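Local coordinates for protein beta-1,4-exocellulase (Thermobifida fusca, PDB 4B4H) that hydrolyses beta-1,4 links of cellulose as a cellobiohydrolase, probably releasing cellobiose from chain ends, through the family 6 catalytic domain given here, at residues A[112-117]-A[172-177]; A[62-67]-A[119-124]; A[242-247]-A[304-309]. All blocks are in the same frame, centred on the assembly; numbering follows the deposited sequence. Where two conformers were deposited one is given.

How the interactions relate
The chain first lays down helix 59-70, which carries segment 62-67. It then runs through strand 75-81 to helix 103-121. Segment 112-117 opens interaction 1 there, and 119-124, the last part of that helix and the turn after it, closes interaction 2. Interaction 1 closes later, at 172-177 on helix 162-175. The two loops therefore cross, and helix 103-121 is shared. Their centres are about 13 Å apart, and they touch where Ile-177 packs on Trp-119 and Ile-117 on Leu-63. Interaction 3 follows in series, joining hairpin 242-247 to the start of helix 308-315. Its nearest atoms are about 41 Å from interaction 1 and about 42 Å from interaction 2, across the centre of the chain.

Interaction 1 of 3, residues A[112-117]-A[172-177]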
loop_
_atom_site.group_PDB
_atom_site.type_symbol
_atom_site.label_atom_id
_atom_site.label_comp_id
_atom_site.label_asym_id
_atom_site.label_seq_id
_atom_site.Cartn_x
_atom_site.Cartn_y
_atom_site.Cartn_z
ATOM N N ASP A 112 1.912 -18.619 -11.232
ATOM C CA ASP A 112 2.694 -19.354 -12.244
ATOM C C ASP A 112 2.786 -18.645 -13.618
ATOM O O ASP A 112 3.897 -18.494 -14.148
ATOM C CB ASP A 112 2.207 -20.826 -12.371
ATOM C CG ASP A 112 2.706 -21.719 -11.227
ATOM O OD1 ASP A 112 3.445 -21.261 -10.344
ATOM O OD2 ASP A 112 2.365 -22.922 -11.210
ATOM N N PRO A 113 1.641 -18.185 -14.166
ATOM C CA PRO A 113 1.661 -17.432 -15.437
ATOM C C PRO A 113 2.356 -16.078 -15.305
ATOM O O PRO A 113 2.921 -15.600 -16.275
ATOM C CB PRO A 113 0.170 -17.231 -15.760
ATOM C CG PRO A 113 -0.522 -17.408 -14.453
ATOM C CD PRO A 113 0.253 -18.478 -13.755
ATOM N N ILE A 114 2.293 -15.450 -14.133
ATOM C CA ILE A 114 3.012 -14.192 -13.943
ATOM C C ILE A 114 4.503 -14.463 -13.935
ATOM O O ILE A 114 5.290 -13.709 -14.510
ATOM C CB ILE A 114 2.593 -13.480 -12.643
ATOM C CG1 ILE A 114 1.186 -12.920 -12.821
ATOM C CG2 ILE A 114 3.586 -12.369 -12.285
ATOM C CD1 ILE A 114 0.523 -12.499 -11.529
ATOM N N ALA A 115 4.891 -15.547 -13.259
ATOM C CA ALA A 115 6.273 -15.969 -13.210
ATOM C C ALA A 115 6.789 -16.235 -14.610
ATOM O O ALA A 115 7.897 -15.819 -14.948
ATOM C CB ALA A 115 6.422 -17.211 -12.348
ATOM N N ASP A 116 5.962 -16.891 -15.419
ATOM C CA ASP A 116 6.308 -17.244 -16.801
ATOM C C ASP A 116 6.578 -16.020 -17.673
ATOM O O ASP A 116 7.492 -16.037 -18.490
ATOM C CB ASP A 116 5.222 -18.121 -17.436
ATOM C CG ASP A 116 5.102 -19.483 -16.787
ATOM O OD1 ASP A 116 6.053 -19.941 -16.105
ATOM O OD2 ASP A 116 4.025 -20.114 -16.960
ATOM N N ILE A 117 5.810 -14.954 -17.476
ATOM C CA ILE A 117 6.057 -13.715 -18.216
ATOM C C ILE A 117 7.311 -12.985 -17.719
ATOM O O ILE A 117 8.121 -12.504 -18.518
ATOM C CB ILE A 117 4.852 -12.759 -18.187
ATOM C CG1 ILE A 117 3.642 -13.412 -18.866
ATOM C CG2 ILE A 117 5.204 -11.426 -18.842
ATOM C CD1 ILE A 117 2.361 -12.618 -18.726
ATOM N N ARG A 172 8.913 -17.221 -3.549
ATOM C CA ARG A 172 9.827 -18.145 -4.199
ATOM C C ARG A 172 9.781 -18.053 -5.726
ATOM O O ARG A 172 10.820 -18.039 -6.391
ATOM C CB ARG A 172 9.562 -19.589 -3.774
ATOM C CG ARG A 172 10.382 -20.587 -4.595
ATOM C CD ARG A 172 10.501 -21.961 -3.944
ATOM N NE ARG A 172 9.190 -22.587 -3.729
ATOM C CZ ARG A 172 8.502 -23.274 -4.636
ATOM N NH1 ARG A 172 8.971 -23.480 -5.880
ATOM N NH2 ARG A 172 7.312 -23.775 -4.272
ATOM N N LYS A 173 8.576 -18.062 -6.283
ATOM C CA LYS A 173 8.413 -18.105 -7.734
ATOM C C LYS A 173 8.962 -16.852 -8.393
ATOM O O LYS A 173 9.652 -16.922 -9.417
ATOM C CB LYS A 173 6.938 -18.305 -8.112
ATOM C CG LYS A 173 6.353 -19.708 -7.909
ATOM C CD LYS A 173 7.102 -20.842 -8.600
ATOM C CE LYS A 173 7.001 -20.807 -10.118
ATOM N NZ LYS A 173 7.536 -22.062 -10.718
ATOM N N LEU A 174 8.661 -15.703 -7.805
ATOM C CA LEU A 174 9.111 -14.443 -8.362
ATOM C C LEU A 174 10.544 -14.190 -7.912
ATOM O O LEU A 174 11.347 -13.685 -8.677
ATOM C CB LEU A 174 8.178 -13.298 -7.963
ATOM C CG LEU A 174 6.688 -13.474 -8.290
ATOM C CD1 LEU A 174 5.935 -12.173 -8.041
ATOM C CD2 LEU A 174 6.470 -13.958 -9.721
ATOM N N GLY A 175 10.863 -14.581 -6.679
ATOM C CA GLY A 175 12.221 -14.388 -6.144
ATOM C C GLY A 175 13.320 -15.145 -6.865
ATOM O O GLY A 175 14.479 -14.714 -6.850
ATOM N N GLU A 176 12.995 -16.286 -7.465
ATOM C CA GLU A 176 14.004 -16.997 -8.269
ATOM C C GLU A 176 14.465 -16.153 -9.477
ATOM O O GLU A 176 15.649 -16.202 -9.863
ATOM C CB GLU A 176 13.487 -18.371 -8.703
ATOM C CG GLU A 176 13.465 -19.372 -7.557
ATOM C CD GLU A 176 12.571 -20.574 -7.813
ATOM O OE1 GLU A 176 11.957 -20.654 -8.886
ATOM O OE2 GLU A 176 12.485 -21.448 -6.925
ATOM N N ILE A 177 13.543 -15.361 -10.030
ATOM C CA ILE A 177 13.751 -14.608 -11.279
ATOM C C ILE A 177 14.803 -13.501 -11.041
ATOM O O ILE A 177 14.685 -12.711 -10.100
ATOM C CB ILE A 177 12.396 -14.047 -11.792
ATOM C CG1 ILE A 177 11.334 -15.167 -11.779
ATOM C CG2 ILE A 177 12.505 -13.446 -13.184
ATOM C CD1 ILE A 177 9.994 -14.827 -12.392
#
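The carboxylate of Asp-112 is the flat group here, and it faces Lys-173. The methylene Lys-173 CE lies obliquely above the carboxylate plane, out beyond Asp-112 OD1, at 3.6 Å from that oxygen. Lys-173 NZ lies on the same side of the plane, 4.2 Å from Asp-112 OD1, too far for a salt bridge. The attraction between the charges is therefore probably modest. Asp-112 OD1 is hydrogen-bonded to the hydroxyl of Tyr-169, which lies earlier on the lysine's helix. Lys-173 reaches this place because its chain bends twice, at chi2 (-55°) and chi3 (-69°).

The rest of the contact is apolar. Ala-115 points at the other helix, and its CA lies 5.8 Å from the CA of Leu-174. The small side chain allows this close approach. In the conformer of Leu-174 given, CD2 lies 4.0 Å from Ala-115 CA and 4.2 Å from Ile-114 CG2. A second conformer was deposited, so this detail is less certain. Ile-177, in the loop after helix 162-175, sends CD1 to within 3.5 Å of Ala-115 O. Ile-177 CD1 also lies 4.3 Å from Ala-115 CB. Leu-174 also packs on Val-180 and Asn-182 of strand 180-185.

Helices 103-121 and 162-175 lead into the neighbouring parallel strands 127-133 and 180-185. This is side-by-side helix packing in consecutive beta-alpha-beta units, as in the distorted alpha/beta barrel of glycoside hydrolase family 6.

Interaction 2 of 3, residues A[62-67]-A[119-124]; sequences HLEEAV and WDFADY
Leu-63 lies over one face of the Phe-121 ring. Leu-63 CB sits 3.6 Å from the centroid of the Phe-121 ring, 10° off the normal, which makes a CH-pi contact. Leu-63 CD1 covers the same ring nearer one side, 3.6 Å from Phe-121 CD1. Leu-63 also packs on Ile-77 and Ile-129, so it fills the layer between the helices and strands 75-81 and 127-133.

Glu-64 meets the ring with its aliphatic part. Glu-64 CG lies in the ring plane at the edge, 3.8 Å from Phe-121 CZ. The carboxylate is turned 67° from the ring, and OE2 forms a salt bridge with Arg-60. Helices 59-70 and 103-121 are neighbours on the outside of the family 6 alpha/beta barrel, leading into strands 75-81 and 127-133.

Val-67 comes one turn further on. Its CG2, beside the backbone N (anti to the carbonyl carbon), touches both aromatic residues. Val-67 CG2 lies at the Phe-121 edge, 4.1 Å from Phe-121 CD2, and 3.6 Å from Tyr-124 CD2. A type I beta turn from Phe-121 to Tyr-124 brings the second ring here. The Tyr-124 hydroxyl is hydrogen-bonded to Ser-70 OG, which also bonds to Val-67 O.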
loop_
_atom_site.group_PDB
_atom_site.type_symbol
_atom_site.label_atom_id
_atom_site.label_comp_id
_atom_site.label_asym_id
_atom_site.label_seq_id
_atom_site.Cartn_x
_atom_site.Cartn_y
_atom_site.Cartn_z
ATOM N N HIS A 62 2.763 -4.166 -20.698
ATOM C CA HIS A 62 3.458 -3.169 -19.868
ATOM C C HIS A 62 4.944 -3.386 -19.814
ATOM O O HIS A 62 5.717 -2.429 -19.743
ATOM C CB HIS A 62 2.929 -3.149 -18.436
ATOM C CG HIS A 62 1.582 -2.491 -18.287
ATOM N ND1 HIS A 62 1.419 -1.151 -18.355
ATOM C CD2 HIS A 62 0.319 -3.029 -18.051
ATOM C CE1 HIS A 62 0.121 -0.847 -18.164
ATOM N NE2 HIS A 62 -0.555 -1.998 -17.993
ATOM N N LEU A 63 5.372 -4.646 -19.804
ATOM C CA LEU A 63 6.804 -4.934 -19.720
ATOM C C LEU A 63 7.565 -4.554 -20.991
ATOM O O LEU A 63 8.675 -4.009 -20.919
ATOM C CB LEU A 63 7.040 -6.398 -19.340
ATOM C CG LEU A 63 6.536 -6.783 -17.942
ATOM C CD1 LEU A 63 6.759 -8.270 -17.748
ATOM C CD2 LEU A 63 7.221 -5.977 -16.849
ATOM N N GLU A 64 6.954 -4.834 -22.138
ATOM C CA GLU A 64 7.437 -4.381 -23.446
ATOM C C GLU A 64 7.562 -2.862 -23.502
ATOM O O GLU A 64 8.549 -2.338 -24.014
ATOM C CB GLU A 64 6.524 -4.893 -24.566
ATOM C CG GLU A 64 6.663 -6.390 -24.803
ATOM C CD GLU A 64 5.964 -6.881 -26.055
ATOM O OE1 GLU A 64 5.046 -6.194 -26.546
ATOM O OE2 GLU A 64 6.325 -7.978 -26.539
ATOM N N GLU A 65 6.564 -2.162 -22.968
ATOM C CA GLU A 65 6.614 -0.703 -22.919
ATOM C C GLU A 65 7.753 -0.234 -22.015
ATOM O O GLU A 65 8.484 0.712 -22.353
ATOM C CB GLU A 65 5.253 -0.123 -22.503
ATOM C CG GLU A 65 5.194 1.401 -22.376
ATOM C CD GLU A 65 5.368 2.153 -23.699
ATOM O OE1 GLU A 65 5.487 1.510 -24.763
ATOM O OE2 GLU A 65 5.387 3.408 -23.678
ATOM N N ALA A 66 7.924 -0.891 -20.863
ATOM C CA ALA A 66 9.038 -0.552 -19.973
ATOM C C ALA A 66 10.416 -0.702 -20.649
ATOM O O ALA A 66 11.314 0.142 -20.468
ATOM C CB ALA A 66 8.980 -1.367 -18.684
ATOM N N VAL A 67 10.573 -1.780 -21.418
ATOM C CA VAL A 67 11.806 -2.053 -22.175
ATOM C C VAL A 67 12.052 -0.915 -23.172
ATOM O O VAL A 67 13.151 -0.350 -23.234
ATOM C CB VAL A 67 11.738 -3.433 -22.880
ATOM C CG1 VAL A 67 12.789 -3.562 -23.962
ATOM C CG2 VAL A 67 11.914 -4.547 -21.866
ATOM N N TRP A 119 9.936 -14.234 -16.304
ATOM C CA TRP A 119 11.090 -14.999 -16.735
ATOM C C TRP A 119 11.515 -14.594 -18.117
ATOM O O TRP A 119 12.698 -14.405 -18.353
ATOM C CB TRP A 119 10.819 -16.498 -16.666
ATOM C CG TRP A 119 11.280 -17.137 -15.385
ATOM C CD1 TRP A 119 10.496 -17.725 -14.396
ATOM C CD2 TRP A 119 12.665 -17.296 -14.921
ATOM N NE1 TRP A 119 11.273 -18.208 -13.373
ATOM C CE2 TRP A 119 12.590 -17.985 -13.624
ATOM C CE3 TRP A 119 13.918 -16.930 -15.418
ATOM C CZ2 TRP A 119 13.721 -18.293 -12.894
ATOM C CZ3 TRP A 119 15.052 -17.264 -14.680
ATOM C CH2 TRP A 119 14.956 -17.918 -13.442
ATOM N N ASP A 120 10.573 -14.450 -19.048
ATOM C CA ASP A 120 10.933 -14.046 -20.405
ATOM C C ASP A 120 11.797 -12.801 -20.334
ATOM O O ASP A 120 12.879 -12.742 -20.926
ATOM C CB ASP A 120 9.699 -13.728 -21.243
ATOM C CG ASP A 120 8.854 -14.952 -21.539
ATOM O OD1 ASP A 120 9.393 -16.080 -21.564
ATOM O OD2 ASP A 120 7.640 -14.776 -21.747
ATOM N N PHE A 121 11.324 -11.824 -19.565
ATOM C CA PHE A 121 11.971 -10.523 -19.495
ATOM C C PHE A 121 13.308 -10.466 -18.736
ATOM O O PHE A 121 14.008 -9.458 -18.789
ATOM C CB PHE A 121 10.954 -9.468 -19.037
ATOM C CG PHE A 121 9.905 -9.170 -20.083
ATOM C CD1 PHE A 121 8.766 -9.971 -20.212
ATOM C CD2 PHE A 121 10.084 -8.121 -20.986
ATOM C CE1 PHE A 121 7.819 -9.708 -21.194
ATOM C CE2 PHE A 121 9.147 -7.863 -21.975
ATOM C CZ PHE A 121 8.004 -8.647 -22.075
ATOM N N ALA A 122 13.680 -11.563 -18.074
ATOM C CA ALA A 122 14.945 -11.656 -17.354
ATOM C C ALA A 122 16.134 -11.507 -18.293
ATOM O O ALA A 122 17.239 -11.168 -17.856
ATOM C CB ALA A 122 15.036 -12.976 -16.605
ATOM N N ASP A 123 15.886 -11.753 -19.579
ATOM C CA ASP A 123 16.899 -11.644 -20.626
ATOM C C ASP A 123 17.390 -10.212 -20.856
ATOM O O ASP A 123 18.458 -10.003 -21.436
ATOM C CB ASP A 123 16.408 -12.284 -21.937
ATOM C CG ASP A 123 15.259 -11.519 -22.601
ATOM O OD1 ASP A 123 14.516 -10.766 -21.927
ATOM O OD2 ASP A 123 15.098 -11.693 -23.829
ATOM N N TYR A 124 16.609 -9.237 -20.405
ATOM C CA TYR A 124 17.023 -7.846 -20.463
ATOM C C TYR A 124 17.543 -7.387 -19.110
ATOM O O TYR A 124 16.764 -7.163 -18.178
ATOM C CB TYR A 124 15.893 -6.947 -20.977
ATOM C CG TYR A 124 16.255 -5.476 -20.989
ATOM C CD1 TYR A 124 17.530 -5.050 -21.379
ATOM C CD2 TYR A 124 15.322 -4.510 -20.627
ATOM C CE1 TYR A 124 17.867 -3.710 -21.378
ATOM C CE2 TYR A 124 15.647 -3.161 -20.631
ATOM C CZ TYR A 124 16.918 -2.769 -21.014
ATOM O OH TYR A 124 17.251 -1.434 -21.023
#

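Interaction 3 of 3, residues A[242-247]-A[304-309]; sequences TVNGQL and SSTDLN
The backbones come closest at Val-243 and Leu-308, CA to CA 5.5 Å, where a two-strand hairpin meets the first turn of a helix. The side chain of Val-243 points at the helix start. Val-243 CG2 packs on Leu-308 CD1 at 3.6 Å. The other methyl, Val-243 CG1, rests against backbone carbonyl oxygens, 3.6 Å from Asp-307 O and slightly farther from those of Ser-305 and Thr-306. Val-243 also packs on Tyr-311, one turn into the helix.

Leu-308 has CG anti to the backbone N (chi1 180°), and its branches lie against the hairpin. Leu-308 CD1 is 3.4 Å from Leu-247 O. Both Leu-308 methyls, CD1 and CD2, touch Gln-246 CB. Leu-308 CB lies 3.6 Å from Gln-246 OE1. Gln-246 lies against Leu-308 with its CB and with its amide group, CD, OE1 and NE2.

The hairpin is closed by a type II' beta turn from Val-243 to Gln-246, with Asn-244 and Gly-245 at its corners. Val-243 and Gln-246 are joined by backbone hydrogen bonds in both directions. The helix is 308-315, and Asp-307 is its N-cap. The Asp-307 side chain caps a backbone N further along the helix, and its OD2 is hydrogen-bonded to Thr-310 OG1. Just before it, Ser-305 OG accepts from Asp-307 N and makes an ST turn.

One water links the two parts. It donates to Gln-246 OE1, with its oxygen 2.6 Å away, and to Asp-307 OD1. It accepts from Leu-308 N at 2.8 Å. It therefore satisfies an N-H of the first helical turn and ties it to the hairpin. At the turn, Asn-244 OD1 approaches the Thr-306 methyl CG2, 3.4 Å away.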
loop_
_atom_site.group_PDB
_atom_site.type_symbol
_atom_site.label_atom_id
_atom_site.label_comp_id
_atom_site.label_asym_id
_atom_site.label_seq_id
_atom_site.Cartn_x
_atom_site.Cartn_y
_atom_site.Cartn_z
ATOM N N THR A 242 4.174 16.816 24.366
ATOM C CA THR A 242 3.091 16.992 25.320
ATOM C C THR A 242 2.304 18.283 25.075
ATOM O O THR A 242 2.820 19.247 24.495
ATOM C CB THR A 242 3.618 16.886 26.776
ATOM O OG1 THR A 242 2.522 16.751 27.689
ATOM C CG2 THR A 242 4.470 18.090 27.151
ATOM N N VAL A 243 1.040 18.268 25.482
ATOM C CA VAL A 243 0.163 19.436 25.425
ATOM C C VAL A 243 -0.161 19.745 26.875
ATOM O O VAL A 243 -0.952 19.031 27.504
ATOM C CB VAL A 243 -1.143 19.144 24.663
ATOM C CG1 VAL A 243 -1.953 20.421 24.484
ATOM C CG2 VAL A 243 -0.844 18.497 23.321
ATOM N N ASN A 244 0.470 20.794 27.402
ATOM C CA ASN A 244 0.511 21.020 28.843
ATOM C C ASN A 244 1.024 19.752 29.551
ATOM O O ASN A 244 2.081 19.245 29.187
ATOM C CB ASN A 244 -0.851 21.484 29.352
ATOM C CG ASN A 244 -1.184 22.895 28.909
ATOM O OD1 ASN A 244 -1.553 23.133 27.754
ATOM N ND2 ASN A 244 -1.064 23.836 29.830
ATOM N N GLY A 245 0.273 19.217 30.513
ATOM C CA GLY A 245 0.675 17.987 31.201
ATOM C C GLY A 245 0.287 16.681 30.522
ATOM O O GLY A 245 0.585 15.601 31.032
ATOM N N GLN A 246 -0.353 16.770 29.359
ATOM C CA GLN A 246 -0.900 15.592 28.684
ATOM C C GLN A 246 -0.054 15.135 27.504
ATOM O O GLN A 246 0.314 15.940 26.652
ATOM C CB GLN A 246 -2.326 15.869 28.210
ATOM C CG GLN A 246 -3.282 16.209 29.334
ATOM C CD GLN A 246 -4.722 16.264 28.880
ATOM O OE1 GLN A 246 -5.197 17.299 28.417
ATOM N NE2 GLN A 246 -5.430 15.147 29.023
ATOM N N LEU A 247 0.217 13.836 27.442
ATOM C CA LEU A 247 1.053 13.273 26.387
ATOM C C LEU A 247 0.316 13.159 25.059
ATOM O O LEU A 247 -0.860 12.787 25.012
ATOM C CB LEU A 247 1.614 11.904 26.797
ATOM C CG LEU A 247 2.753 11.882 27.826
ATOM C CD1 LEU A 247 2.232 11.964 29.254
ATOM C CD2 LEU A 247 3.591 10.630 27.648
ATOM N N SER A 304 -1.952 26.131 18.825
ATOM C CA SER A 304 -1.743 26.935 20.021
ATOM C C SER A 304 -2.664 26.498 21.152
ATOM O O SER A 304 -2.516 26.963 22.285
ATOM C CB SER A 304 -1.906 28.432 19.717
ATOM O OG SER A 304 -3.242 28.761 19.376
ATOM N N SER A 305 -3.592 25.589 20.842
ATOM C CA SER A 305 -4.629 25.151 21.781
ATOM C C SER A 305 -4.099 24.360 22.977
ATOM O O SER A 305 -3.210 23.516 22.831
ATOM C CB SER A 305 -5.693 24.321 21.056
ATOM O OG SER A 305 -6.665 23.823 21.961
ATOM N N THR A 306 -4.676 24.640 24.146
ATOM C CA THR A 306 -4.341 23.942 25.397
ATOM C C THR A 306 -5.052 22.596 25.565
ATOM O O THR A 306 -4.745 21.828 26.480
ATOM C CB THR A 306 -4.611 24.823 26.640
ATOM O OG1 THR A 306 -5.829 25.563 26.466
ATOM C CG2 THR A 306 -3.467 25.791 26.851
ATOM N N ASP A 307 -6.010 22.317 24.691
ATOM C CA ASP A 307 -6.681 21.027 24.709
ATOM C C ASP A 307 -5.792 20.005 24.004
ATOM O O ASP A 307 -5.220 20.295 22.948
ATOM C CB ASP A 307 -8.056 21.124 24.043
ATOM C CG ASP A 307 -8.818 19.806 24.068
ATOM O OD1 ASP A 307 -9.138 19.304 25.167
ATOM O OD2 ASP A 307 -9.110 19.274 22.977
ATOM N N LEU A 308 -5.667 18.824 24.603
ATOM C CA LEU A 308 -4.882 17.727 24.030
ATOM C C LEU A 308 -5.359 17.361 22.628
ATOM O O LEU A 308 -4.565 17.328 21.683
ATOM C CB LEU A 308 -4.916 16.492 24.938
ATOM C CG LEU A 308 -4.144 15.253 24.464
ATOM C CD1 LEU A 308 -2.657 15.547 24.308
ATOM C CD2 LEU A 308 -4.351 14.079 25.405
ATOM N N ASN A 309 -6.653 17.094 22.496
ATOM C CA ASN A 309 -7.189 16.654 21.220
ATOM C C ASN A 309 -7.318 17.771 20.191
ATOM O O ASN A 309 -7.235 17.517 18.995
ATOM C CB ASN A 309 -8.487 15.859 21.413
ATOM C CG ASN A 309 -8.235 14.500 22.042
ATOM O OD1 ASN A 309 -7.477 13.687 21.502
ATOM N ND2 ASN A 309 -8.851 14.251 23.198
HETATM O O HOH W 1 -6.931 18.678 27.074
#